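Local coordinates for protein succinylglutamate desuccinylase/aspartoacylase (Ruegeria sp. TM1040, PDB 3NA6) that probably hydrolyses the amide bond of N-acylated amino acids, as zinc-dependent succinylglutamate desuccinylases and aspartoacylases do, at residues N92-R97 / Q124-Y129; L25-D30 / G35-P40; M194-V199 / L206-L211. All coordinates share one frame; numbering follows the deposited sequence.

Interaction 2 comes first along the chain, closing the hairpin of strands 17-26 and 36-46; interaction 1 follows, and interaction 3 comes last. Interactions 1 and 2 are neighbours, with centres 11 Å apart, and they touch: I126 CG1 lies 3.7 Å from L25 CD2, while the Y93 ring rests on V37 and P40. Helices 93-97 and 122-134 therefore pack on the hairpin as well as against each other. Interaction 3 lies deeper, its centre 16 Å from that of interaction 1 and 26 Å from that of interaction 2. One mixed sheet nevertheless runs from the hairpin to strand 205-210, whose T208 lies at a possible, unconfirmed metal site.

Interaction 1: N92-R97 / Q124-Y129; sequences NYPAFR and QKIADY
I126 of helix 122-134 and P94 of helix 93-97 form a sparse helix-to-helix contact within the alpha/beta catalytic domain, one isoleucine branch reaching over to the first turn of a short helix. The longer branch does the work: its CD1 comes to 4.3 Å from P94 CD and to 4.4 Å from N92 OD1. CG1 sits beside the backbone N, and the anti chi2 (173°) extends CD1 toward helix 93-97. N92 is the N-cap of helix 93-97. Its OD1 accepts a weak capping bond from A95 N at 3.4 Å, so the oxygen that brushes the isoleucine methyl also serves the start of the helix. I126 also meets L25 and I39 of the neighbouring strands, and P94 reaches V37, which makes this contact one corner of a larger apolar core over the hairpin.

Y93 leads away from I126 and pairs instead with R97, one turn on. The arginine is curled: chi1 (-72°) sets CG 3.5 Å above one face of the Y93 ring, offset toward the rim. D291 of a neighbouring subunit packs on both residues. Further bends at chi2 and chi3 bring R97 NH1 round to the phenol oxygen, Y93 OH, at 2.7 Å, although the bent N-H...O angle of 121° leaves this bond weak.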
loop_
_atom_site.group_PDB
_atom_site.type_symbol
_atom_site.label_atom_id
_atom_site.label_comp_id
_atom_site.label_asym_id
_atom_site.label_seq_id
_atom_site.Cartn_x
_atom_site.Cartn_y
_atom_site.Cartn_z
ATOM N N ASN A 92 -9.135 -3.878 -22.419
ATOM C CA ASN A 92 -8.927 -4.253 -21.017
ATOM C C ASN A 92 -9.346 -3.069 -20.183
ATOM O O ASN A 92 -8.510 -2.300 -19.673
ATOM C CB ASN A 92 -7.494 -4.652 -20.697
ATOM C CG ASN A 92 -7.378 -5.275 -19.327
ATOM O OD1 ASN A 92 -8.315 -5.174 -18.512
ATOM N ND2 ASN A 92 -6.273 -5.980 -19.078
ATOM N N TYR A 93 -10.652 -2.945 -20.031
ATOM C CA TYR A 93 -11.232 -1.777 -19.423
ATOM C C TYR A 93 -10.669 -1.491 -18.030
ATOM O O TYR A 93 -10.266 -0.362 -17.744
ATOM C CB TYR A 93 -12.756 -1.842 -19.452
ATOM C CG TYR A 93 -13.418 -0.613 -18.845
ATOM C CD1 TYR A 93 -13.184 0.653 -19.353
ATOM C CD2 TYR A 93 -14.248 -0.730 -17.747
ATOM C CE1 TYR A 93 -13.779 1.760 -18.800
ATOM C CE2 TYR A 93 -14.832 0.378 -17.174
ATOM C CZ TYR A 93 -14.599 1.611 -17.711
ATOM O OH TYR A 93 -15.192 2.686 -17.135
ATOM N N PRO A 94 -10.574 -2.513 -17.180
ATOM C CA PRO A 94 -9.973 -2.245 -15.861
ATOM C C PRO A 94 -8.548 -1.716 -15.932
ATOM O O PRO A 94 -8.220 -0.774 -15.178
ATOM C CB PRO A 94 -10.066 -3.604 -15.157
ATOM C CG PRO A 94 -11.282 -4.242 -15.806
ATOM C CD PRO A 94 -11.116 -3.882 -17.250
ATOM N N ALA A 95 -7.730 -2.241 -16.856
ATOM C CA ALA A 95 -6.361 -1.750 -17.017
ATOM C C ALA A 95 -6.429 -0.292 -17.477
ATOM O O ALA A 95 -5.714 0.571 -16.960
ATOM C CB ALA A 95 -5.551 -2.580 -18.012
ATOM N N PHE A 96 -7.304 -0.011 -18.430
ATOM C CA PHE A 96 -7.462 1.379 -18.891
ATOM C C PHE A 96 -7.849 2.324 -17.748
ATOM O O PHE A 96 -7.260 3.396 -17.588
ATOM C CB PHE A 96 -8.455 1.490 -20.042
ATOM C CG PHE A 96 -8.810 2.883 -20.365
ATOM C CD1 PHE A 96 -7.918 3.680 -21.041
ATOM C CD2 PHE A 96 -10.012 3.427 -19.946
ATOM C CE1 PHE A 96 -8.213 4.993 -21.307
ATOM C CE2 PHE A 96 -10.322 4.743 -20.231
ATOM C CZ PHE A 96 -9.408 5.530 -20.912
ATOM N N ARG A 97 -8.809 1.937 -16.930
ATOM C CA ARG A 97 -9.177 2.797 -15.821
ATOM C C ARG A 97 -8.031 3.049 -14.837
ATOM O O ARG A 97 -8.015 4.085 -14.217
ATOM C CB ARG A 97 -10.395 2.257 -15.070
ATOM C CG ARG A 97 -11.731 2.399 -15.850
ATOM C CD ARG A 97 -12.054 3.855 -16.404
ATOM N NE ARG A 97 -12.526 4.869 -15.444
ATOM C CZ ARG A 97 -13.661 4.813 -14.728
ATOM N NH1 ARG A 97 -14.479 3.759 -14.771
ATOM N NH2 ARG A 97 -13.970 5.820 -13.920
ATOM N N GLN A 124 -9.469 -13.126 -18.076
ATOM C CA GLN A 124 -9.745 -14.353 -18.800
ATOM C C GLN A 124 -11.174 -14.415 -19.321
ATOM O O GLN A 124 -11.401 -14.954 -20.394
ATOM C CB GLN A 124 -9.479 -15.571 -17.920
ATOM C CG GLN A 124 -8.041 -15.726 -17.571
ATOM C CD GLN A 124 -7.785 -16.932 -16.748
ATOM O OE1 GLN A 124 -8.425 -17.166 -15.714
ATOM N NE2 GLN A 124 -6.863 -17.750 -17.217
ATOM N N LYS A 125 -12.122 -13.921 -18.530
ATOM C CA LYS A 125 -13.549 -13.835 -18.922
ATOM C C LYS A 125 -13.765 -12.848 -20.094
ATOM O O LYS A 125 -14.513 -13.147 -21.028
ATOM C CB LYS A 125 -14.422 -13.446 -17.723
ATOM C CG LYS A 125 -14.529 -14.566 -16.632
ATOM C CD LYS A 125 -15.097 -13.995 -15.349
ATOM C CE LYS A 125 -15.836 -14.983 -14.509
ATOM N NZ LYS A 125 -16.115 -14.389 -13.170
ATOM N N ILE A 126 -13.051 -11.720 -20.086
ATOM C CA ILE A 126 -13.017 -10.815 -21.238
ATOM C C ILE A 126 -12.530 -11.559 -22.484
ATOM O O ILE A 126 -13.189 -11.543 -23.535
ATOM C CB ILE A 126 -12.172 -9.538 -20.976
ATOM C CG1 ILE A 126 -12.791 -8.709 -19.847
ATOM C CG2 ILE A 126 -12.078 -8.673 -22.202
ATOM C CD1 ILE A 126 -11.917 -7.483 -19.373
ATOM N N ALA A 127 -11.375 -12.201 -22.373
ATOM C CA ALA A 127 -10.808 -12.949 -23.487
ATOM C C ALA A 127 -11.772 -14.016 -24.003
ATOM O O ALA A 127 -11.993 -14.148 -25.212
ATOM C CB ALA A 127 -9.484 -13.606 -23.080
ATOM N N ASP A 128 -12.372 -14.755 -23.092
ATOM C CA ASP A 128 -13.301 -15.807 -23.480
ATOM C C ASP A 128 -14.523 -15.272 -24.244
ATOM O O ASP A 128 -15.024 -15.914 -25.163
ATOM C CB ASP A 128 -13.767 -16.600 -22.253
ATOM C CG ASP A 128 -14.774 -17.656 -22.612
ATOM O OD1 ASP A 128 -14.356 -18.745 -23.087
ATOM O OD2 ASP A 128 -15.973 -17.367 -22.467
ATOM N N TYR A 129 -15.014 -14.111 -23.843
ATOM C CA TYR A 129 -16.159 -13.510 -24.506
ATOM C C TYR A 129 -15.782 -13.082 -25.922
ATOM O O TYR A 129 -16.568 -13.221 -26.857
ATOM C CB TYR A 129 -16.702 -12.318 -23.695
ATOM C CG TYR A 129 -17.967 -11.738 -24.262
ATOM C CD1 TYR A 129 -19.185 -12.397 -24.126
ATOM C CD2 TYR A 129 -17.954 -10.543 -24.933
ATOM C CE1 TYR A 129 -20.331 -11.863 -24.663
ATOM C CE2 TYR A 129 -19.093 -10.009 -25.444
ATOM C CZ TYR A 129 -20.260 -10.666 -25.327
ATOM O OH TYR A 129 -21.380 -10.106 -25.864
#

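Interaction 2: L25-D30 / G35-P40; sequences LPYSRD and GSVMIP
The Y27 ring has the R29 side chain over one face and V37 at an oblique angle to it: R29 CD stands 3.5 Å above the ring plane, toward the rim, and V37 CG2 approaches CD2 of the ring at 3.8 Å. The R29 guanidinium, in turn, uses its edge. NH1 gives a hydrogen bond of 2.9 Å to Y27 O that lies within the guanidinium plane, and S36 N is at the same group's edge. One water accepts from both R29 NH1 and S36 N, tying the arginine to the backbone of S36. The chain of R29 bends at chi2 (-78°), folding its middle over the tyrosine, while NE forms a salt bridge with D31.

These groups belong to the loop end of the antiparallel beta hairpin of strands 17-26 and 36-46. L25 and V37 are a hydrogen-bonded pair, joined by L25 N to V37 O at 2.9 Å and V37 N to L25 O at 2.8 Å, with their side chains on one face. Next come P26 and S36, a non-hydrogen-bonded pair. Y27 N then reaches G35 O at 2.8 Å, its donor 42° out of the carbonyl plane.

S36 OG bonds to G320 O of another neighbouring subunit. Within the chain, L25 and Y27 meet helix 122-134 and V37 meets helix 93-97, so both helices pack on the face carrying L25 and V37.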
loop_
_atom_site.group_PDB
_atom_site.type_symbol
_atom_site.label_atom_id
_atom_site.label_comp_id
_atom_site.label_asym_id
_atom_site.label_seq_id
_atom_site.Cartn_x
_atom_site.Cartn_y
_atom_site.Cartn_z
ATOM N N LEU A 25 -19.910 -7.425 -17.106
ATOM C CA LEU A 25 -19.196 -8.596 -16.607
ATOM C C LEU A 25 -19.383 -8.601 -15.109
ATOM O O LEU A 25 -18.845 -7.731 -14.427
ATOM C CB LEU A 25 -17.723 -8.459 -16.989
ATOM C CG LEU A 25 -16.656 -9.372 -16.416
ATOM C CD1 LEU A 25 -17.099 -10.790 -16.567
ATOM C CD2 LEU A 25 -15.364 -9.049 -17.181
ATOM N N PRO A 26 -20.153 -9.553 -14.582
ATOM C CA PRO A 26 -20.279 -9.621 -13.140
ATOM C C PRO A 26 -18.941 -9.733 -12.432
ATOM O O PRO A 26 -18.095 -10.490 -12.837
ATOM C CB PRO A 26 -21.122 -10.876 -12.913
ATOM C CG PRO A 26 -21.860 -11.087 -14.199
ATOM C CD PRO A 26 -20.879 -10.646 -15.250
ATOM N N TYR A 27 -18.769 -8.975 -11.360
ATOM C CA TYR A 27 -17.496 -8.936 -10.613
ATOM C C TYR A 27 -17.810 -8.641 -9.145
ATOM O O TYR A 27 -18.017 -7.487 -8.751
ATOM C CB TYR A 27 -16.540 -7.901 -11.241
ATOM C CG TYR A 27 -15.281 -7.606 -10.459
ATOM C CD1 TYR A 27 -14.574 -8.622 -9.830
ATOM C CD2 TYR A 27 -14.782 -6.303 -10.380
ATOM C CE1 TYR A 27 -13.440 -8.349 -9.094
ATOM C CE2 TYR A 27 -13.639 -6.015 -9.648
ATOM C CZ TYR A 27 -12.977 -7.047 -8.998
ATOM O OH TYR A 27 -11.845 -6.783 -8.261
ATOM N N SER A 28 -17.922 -9.717 -8.364
ATOM C CA SER A 28 -18.187 -9.618 -6.949
ATOM C C SER A 28 -16.871 -9.447 -6.181
ATOM O O SER A 28 -15.958 -10.217 -6.371
ATOM C CB SER A 28 -18.895 -10.880 -6.500
ATOM O OG SER A 28 -19.093 -10.834 -5.112
ATOM N N ARG A 29 -16.761 -8.448 -5.322
ATOM C CA ARG A 29 -15.521 -8.248 -4.557
ATOM C C ARG A 29 -15.796 -7.460 -3.281
ATOM O O ARG A 29 -16.948 -7.075 -3.065
ATOM C CB ARG A 29 -14.442 -7.581 -5.413
ATOM C CG ARG A 29 -14.673 -6.086 -5.739
ATOM C CD ARG A 29 -15.682 -5.848 -6.843
ATOM N NE ARG A 29 -15.736 -4.421 -7.187
ATOM C CZ ARG A 29 -16.547 -3.880 -8.088
ATOM N NH1 ARG A 29 -17.392 -4.613 -8.781
ATOM N NH2 ARG A 29 -16.501 -2.585 -8.299
ATOM N N ASP A 30 -14.772 -7.239 -2.438
ATOM C CA ASP A 30 -14.992 -6.662 -1.099
ATOM C C ASP A 30 -15.792 -5.353 -1.169
ATOM O O ASP A 30 -16.688 -5.158 -0.373
ATOM C CB ASP A 30 -13.673 -6.359 -0.391
ATOM C CG ASP A 30 -12.910 -7.615 0.048
ATOM O OD1 ASP A 30 -13.462 -8.727 0.055
ATOM O OD2 ASP A 30 -11.728 -7.459 0.389
ATOM N N GLY A 35 -21.453 -6.464 -7.813
ATOM C CA GLY A 35 -20.934 -5.471 -8.767
ATOM C C GLY A 35 -20.600 -6.052 -10.130
ATOM O O GLY A 35 -20.778 -7.258 -10.360
ATOM N N SER A 36 -20.133 -5.171 -11.018
ATOM C CA SER A 36 -19.825 -5.487 -12.410
ATOM C C SER A 36 -18.687 -4.614 -12.946
ATOM O O SER A 36 -18.413 -3.517 -12.446
ATOM C CB SER A 36 -21.052 -5.254 -13.322
ATOM O OG SER A 36 -22.263 -5.600 -12.677
ATOM N N VAL A 37 -18.028 -5.113 -13.974
ATOM C CA VAL A 37 -17.188 -4.283 -14.826
ATOM C C VAL A 37 -18.062 -3.960 -16.024
ATOM O O VAL A 37 -18.532 -4.857 -16.671
ATOM C CB VAL A 37 -15.941 -5.016 -15.263
ATOM C CG1 VAL A 37 -15.098 -4.125 -16.215
ATOM C CG2 VAL A 37 -15.115 -5.405 -14.047
HETATM N N MSE A 38 -18.295 -2.679 -16.271
HETATM C CA MSE A 38 -19.142 -2.209 -17.353
HETATM C C MSE A 38 -18.276 -1.756 -18.541
HETATM O O MSE A 38 -17.868 -0.607 -18.620
HETATM C CB MSE A 38 -20.025 -1.054 -16.843
HETATM C CG MSE A 38 -20.889 -1.443 -15.656
HETATM SE SE MSE A 38 -22.375 -2.610 -16.196
HETATM C CE MSE A 38 -23.638 -1.186 -16.650
ATOM N N ILE A 39 -17.998 -2.666 -19.475
ATOM C CA ILE A 39 -17.057 -2.353 -20.565
ATOM C C ILE A 39 -17.770 -1.559 -21.685
ATOM O O ILE A 39 -18.688 -2.079 -22.277
ATOM C CB ILE A 39 -16.477 -3.637 -21.172
ATOM C CG1 ILE A 39 -15.822 -4.480 -20.090
ATOM C CG2 ILE A 39 -15.454 -3.303 -22.277
ATOM C CD1 ILE A 39 -15.212 -5.767 -20.626
ATOM N N PRO A 40 -17.330 -0.321 -22.008
ATOM C CA PRO A 40 -18.085 0.427 -23.022
ATOM C C PRO A 40 -18.012 -0.233 -24.372
ATOM O O PRO A 40 -16.977 -0.783 -24.738
ATOM C CB PRO A 40 -17.387 1.782 -23.049
ATOM C CG PRO A 40 -16.903 1.923 -21.637
ATOM C CD PRO A 40 -16.330 0.549 -21.380
HETATM O O HOH W 1 -19.578 -2.548 -9.771
#

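Interaction 3: M194-V199 / L206-L211; sequences MYDTAV and LVTTEL
L206 meets D196 and V199 of helix 195-200 at once, its side chain crossing each at about a right angle. The tightest touch is between L206 CD2 and D196 OD1, at 3.2 Å, with D196 CG only 3.4 Å from the same methyl. L206 CD1 sits between the two partners, 3.7 Å from D196 OD1 and 4.0 Å from V199 CG2, while L206 CB is 4.0 Å from V199 CG1. One leucine thus presses CD2 on the carboxylate, shares CD1 between carboxylate and valine, and meets the valine with its stem. Its chi2 of 95° is away from the usual staggered values, possibly reflecting the close fit beside the carboxylate.

D196 reaches the strand because CG sits beside the backbone N (chi1 -60°). A water lies between D196 OD1 and T208 OG1; it donates toward the carboxylate, but at a distance too short to trust, whereas its 2.9 Å link to T208 OG1 is ordinary. T208 OG1 has its stronger partner in D143 O, on the adjacent strand. T208 also touches the group H59, E62 and H145, whose donor atoms converge on one point in a manner consistent with the zinc site of this family; no metal is modelled there.

Helix 195-200 runs nearly antiparallel to strand 205-210, at 163°, with the axes of the short segments 9.2 Å apart. The strand lies between strands 140-143 and 156-160: V199 packs on A141, and D196 and L206 both reach H160. V207, pointing away from this helix, packs on helix 165-178, so the sheet has helices on both faces.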
loop_
_atom_site.group_PDB
_atom_site.type_symbol
_atom_site.label_atom_id
_atom_site.label_comp_id
_atom_site.label_asym_id
_atom_site.label_seq_id
_atom_site.Cartn_x
_atom_site.Cartn_y
_atom_site.Cartn_z
HETATM N N MSE A 194 -1.892 -14.972 -27.666
HETATM C CA MSE A 194 -2.131 -13.637 -28.155
HETATM C C MSE A 194 -3.467 -13.470 -28.896
HETATM O O MSE A 194 -3.986 -14.391 -29.543
HETATM C CB MSE A 194 -0.967 -13.174 -29.015
HETATM C CG MSE A 194 0.227 -12.682 -28.171
HETATM SE SE MSE A 194 1.581 -12.082 -29.375
HETATM C CE MSE A 194 0.990 -10.304 -29.705
ATOM N N TYR A 195 -4.026 -12.276 -28.748
ATOM C CA TYR A 195 -5.207 -11.868 -29.461
ATOM C C TYR A 195 -5.009 -12.014 -30.957
ATOM O O TYR A 195 -5.863 -12.554 -31.625
ATOM C CB TYR A 195 -5.561 -10.430 -29.130
ATOM C CG TYR A 195 -6.875 -10.004 -29.721
ATOM C CD1 TYR A 195 -8.049 -10.653 -29.402
ATOM C CD2 TYR A 195 -6.943 -8.932 -30.593
ATOM C CE1 TYR A 195 -9.261 -10.240 -29.940
ATOM C CE2 TYR A 195 -8.135 -8.532 -31.135
ATOM C CZ TYR A 195 -9.287 -9.171 -30.798
ATOM O OH TYR A 195 -10.465 -8.740 -31.362
ATOM N N ASP A 196 -3.878 -11.555 -31.470
ATOM C CA ASP A 196 -3.607 -11.653 -32.902
ATOM C C ASP A 196 -3.755 -13.087 -33.388
ATOM O O ASP A 196 -4.327 -13.328 -34.443
ATOM C CB ASP A 196 -2.199 -11.186 -33.247
ATOM C CG ASP A 196 -1.922 -9.720 -32.861
ATOM O OD1 ASP A 196 -2.862 -8.897 -32.740
ATOM O OD2 ASP A 196 -0.728 -9.397 -32.696
ATOM N N THR A 197 -3.213 -14.027 -32.626
ATOM C CA THR A 197 -3.334 -15.454 -32.963
ATOM C C THR A 197 -4.795 -15.936 -32.958
ATOM O O THR A 197 -5.218 -16.662 -33.848
ATOM C CB THR A 197 -2.417 -16.275 -32.050
ATOM O OG1 THR A 197 -1.116 -15.680 -32.086
ATOM C CG2 THR A 197 -2.321 -17.740 -32.475
ATOM N N ALA A 198 -5.573 -15.496 -31.979
ATOM C CA ALA A 198 -6.984 -15.837 -31.899
ATOM C C ALA A 198 -7.716 -15.456 -33.202
ATOM O O ALA A 198 -8.526 -16.230 -33.716
ATOM C CB ALA A 198 -7.637 -15.125 -30.697
ATOM N N VAL A 199 -7.411 -14.272 -33.727
ATOM C CA VAL A 199 -8.038 -13.798 -34.962
ATOM C C VAL A 199 -7.532 -14.568 -36.178
ATOM O O VAL A 199 -8.315 -15.148 -36.932
ATOM C CB VAL A 199 -7.802 -12.304 -35.167
ATOM C CG1 VAL A 199 -8.503 -11.828 -36.459
ATOM C CG2 VAL A 199 -8.274 -11.535 -33.926
ATOM N N LEU A 206 -6.299 -9.592 -39.590
ATOM C CA LEU A 206 -6.012 -8.817 -38.418
ATOM C C LEU A 206 -5.132 -7.637 -38.843
ATOM O O LEU A 206 -4.168 -7.827 -39.588
ATOM C CB LEU A 206 -5.272 -9.646 -37.353
ATOM C CG LEU A 206 -4.721 -8.717 -36.250
ATOM C CD1 LEU A 206 -5.691 -8.635 -35.058
ATOM C CD2 LEU A 206 -3.312 -9.091 -35.868
ATOM N N VAL A 207 -5.479 -6.439 -38.364
ATOM C CA VAL A 207 -4.673 -5.219 -38.557
ATOM C C VAL A 207 -4.192 -4.814 -37.173
ATOM O O VAL A 207 -4.980 -4.760 -36.216
ATOM C CB VAL A 207 -5.554 -4.108 -39.206
ATOM C CG1 VAL A 207 -4.943 -2.728 -39.053
ATOM C CG2 VAL A 207 -5.816 -4.462 -40.649
ATOM N N THR A 208 -2.894 -4.638 -37.023
ATOM C CA THR A 208 -2.339 -4.255 -35.741
ATOM C C THR A 208 -1.314 -3.147 -35.927
ATOM O O THR A 208 -0.827 -2.902 -37.036
ATOM C CB THR A 208 -1.795 -5.459 -34.922
ATOM O OG1 THR A 208 -1.501 -5.040 -33.578
ATOM C CG2 THR A 208 -0.554 -6.091 -35.558
ATOM N N THR A 209 -1.026 -2.447 -34.838
ATOM C CA THR A 209 -0.120 -1.311 -34.863
ATOM C C THR A 209 0.847 -1.228 -33.667
ATOM O O THR A 209 0.693 -1.914 -32.624
ATOM C CB THR A 209 -0.930 -0.034 -34.774
ATOM O OG1 THR A 209 -1.482 0.058 -33.459
ATOM C CG2 THR A 209 -2.063 0.015 -35.766
ATOM N N GLU A 210 1.818 -0.336 -33.809
ATOM C CA GLU A 210 2.509 0.289 -32.664
ATOM C C GLU A 210 2.631 1.761 -33.017
ATOM O O GLU A 210 3.435 2.092 -33.866
ATOM C CB GLU A 210 3.911 -0.301 -32.453
ATOM C CG GLU A 210 3.938 -1.743 -31.933
ATOM C CD GLU A 210 3.569 -1.867 -30.462
ATOM O OE1 GLU A 210 3.263 -0.842 -29.829
ATOM O OE2 GLU A 210 3.600 -2.990 -29.934
ATOM N N LEU A 211 1.823 2.639 -32.419
ATOM C CA LEU A 211 1.721 4.018 -32.921
ATOM C C LEU A 211 2.423 5.090 -32.095
ATOM O O LEU A 211 2.256 6.275 -32.363
ATOM C CB LEU A 211 0.264 4.422 -33.114
ATOM C CG LEU A 211 -0.519 3.600 -34.136
ATOM C CD1 LEU A 211 -1.964 4.107 -34.156
ATOM C CD2 LEU A 211 0.148 3.632 -35.498
HETATM O O HOH W 2 -2.838 -6.725 -31.649
#